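PDB 4NNB: OBCA, Oxalate Biosynthetic Component A, which is a magnesium-binding bacterial protein whose central part belongs to a TIM-barrel family. Local coordinates for residues Tyr200-Ile203 with Ala207-Glu210. Residues are numbered along the deposited sequence; the frame is centred on the assembly and turned at random.
Sequences YLPI and AITE
Pro202 and Ala207 stand where an irregular lead-in folds back on the helix it introduces: their CA atoms are 4.9 Å apart, and no hydrogen bond joins 200-203 to 207-210. The first segment runs extended through Leu201 and Pro202, then Ile203 turns (psi 4°) into helix 205-217, whose first turns include 207-210. Thr204, in the link, accepts a hydrogen bond from Ala207 N through its OG1.

Pro202 CB, the ring corner next to CA, points at the helix and lies 3.5 Å from Ala207 C, against the peptide that leads into Ile208. The Ala207 methyl comes from the same helical turn to meet Pro202 CB, with 3.7 Å between the two CB atoms.

In the TIM-barrel part of the chain, helix 205-217 precedes strand 222-229, which carries the magnesium ligands His224 and His226; the Ile208 side chain itself is about 12 Å from the metal. Besides the loop, Ile208 touches Leu225 on that strand and Ile261 on helix 255-268. The side chain of Ile203 departs from 207-210 and packs on Leu230 and Gln249, while Leu201, also turned from the helix, rests on Pro17, Arg228 and Leu474.

Ile208 adds a second point of contact with its longer branch. CG1 lies beside the backbone N (chi1 -73°) and CD1 extends onward (chi2 170°), a course that sets CG1 against the Pro202 carbonyl and CD1 near Ile203. CD1 is 4.1 Å from Ile203 C. CG1 sits 3.5 Å from Pro202 O, and Pro202 O, buried against this hydrocarbon, has no hydrogen-bonding partner in the model.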
# COMPACT_ATOMS: atom_id res chain seq x y z
N TYR A 200 4.12 2.48 10.10
CA TYR A 200 3.87 1.06 10.42
C TYR A 200 4.16 0.09 9.26
O TYR A 200 3.90 -1.11 9.38
CB TYR A 200 2.43 0.87 10.89
CG TYR A 200 1.98 1.90 11.90
CD1 TYR A 200 2.55 1.95 13.17
CD2 TYR A 200 1.00 2.84 11.57
CE1 TYR A 200 2.14 2.91 14.11
CE2 TYR A 200 0.58 3.80 12.50
CZ TYR A 200 1.16 3.83 13.77
OH TYR A 200 0.76 4.77 14.70
N LEU A 201 4.69 0.60 8.15
CA LEU A 201 5.03 -0.26 7.02
C LEU A 201 6.19 -1.20 7.36
O LEU A 201 7.28 -0.75 7.72
CB LEU A 201 5.43 0.57 5.80
CG LEU A 201 5.54 -0.28 4.52
CD1 LEU A 201 4.15 -0.55 3.97
CD2 LEU A 201 6.44 0.41 3.48
N PRO A 202 5.97 -2.52 7.24
CA PRO A 202 7.02 -3.50 7.54
C PRO A 202 7.93 -3.77 6.34
O PRO A 202 7.46 -4.20 5.28
CB PRO A 202 6.25 -4.77 7.90
CG PRO A 202 4.96 -4.66 7.08
CD PRO A 202 4.69 -3.17 6.86
N ILE A 203 9.22 -3.52 6.53
CA ILE A 203 10.16 -3.68 5.43
C ILE A 203 11.31 -4.63 5.75
O ILE A 203 12.20 -4.84 4.93
CB ILE A 203 10.69 -2.33 4.97
CG1 ILE A 203 11.46 -1.62 6.10
CG2 ILE A 203 9.55 -1.46 4.47
CD1 ILE A 203 12.05 -0.28 5.66
N ALA A 207 9.69 -7.60 10.93
CA ALA A 207 8.46 -6.81 10.88
C ALA A 207 7.44 -7.43 9.92
O ALA A 207 6.24 -7.47 10.22
CB ALA A 207 8.79 -5.36 10.49
N ILE A 208 7.91 -7.91 8.77
CA ILE A 208 7.03 -8.56 7.81
C ILE A 208 6.39 -9.80 8.42
O ILE A 208 5.19 -10.04 8.28
CB ILE A 208 7.78 -8.88 6.50
CG1 ILE A 208 8.03 -7.59 5.72
CG2 ILE A 208 7.02 -9.91 5.65
CD1 ILE A 208 8.98 -7.75 4.51
N THR A 209 7.20 -10.59 9.12
CA THR A 209 6.68 -11.77 9.81
C THR A 209 5.60 -11.39 10.82
O THR A 209 4.52 -11.99 10.85
CB THR A 209 7.80 -12.55 10.54
OG1 THR A 209 8.74 -13.05 9.58
CG2 THR A 209 7.23 -13.72 11.33
N GLU A 210 5.88 -10.38 11.64
CA GLU A 210 4.95 -10.00 12.70
C GLU A 210 3.63 -9.50 12.12
O GLU A 210 2.56 -9.87 12.60
CB GLU A 210 5.58 -8.96 13.63
CG GLU A 210 4.65 -8.46 14.74
CD GLU A 210 4.26 -9.56 15.71
OE1 GLU A 210 5.03 -10.54 15.84
OE2 GLU A 210 3.18 -9.45 16.35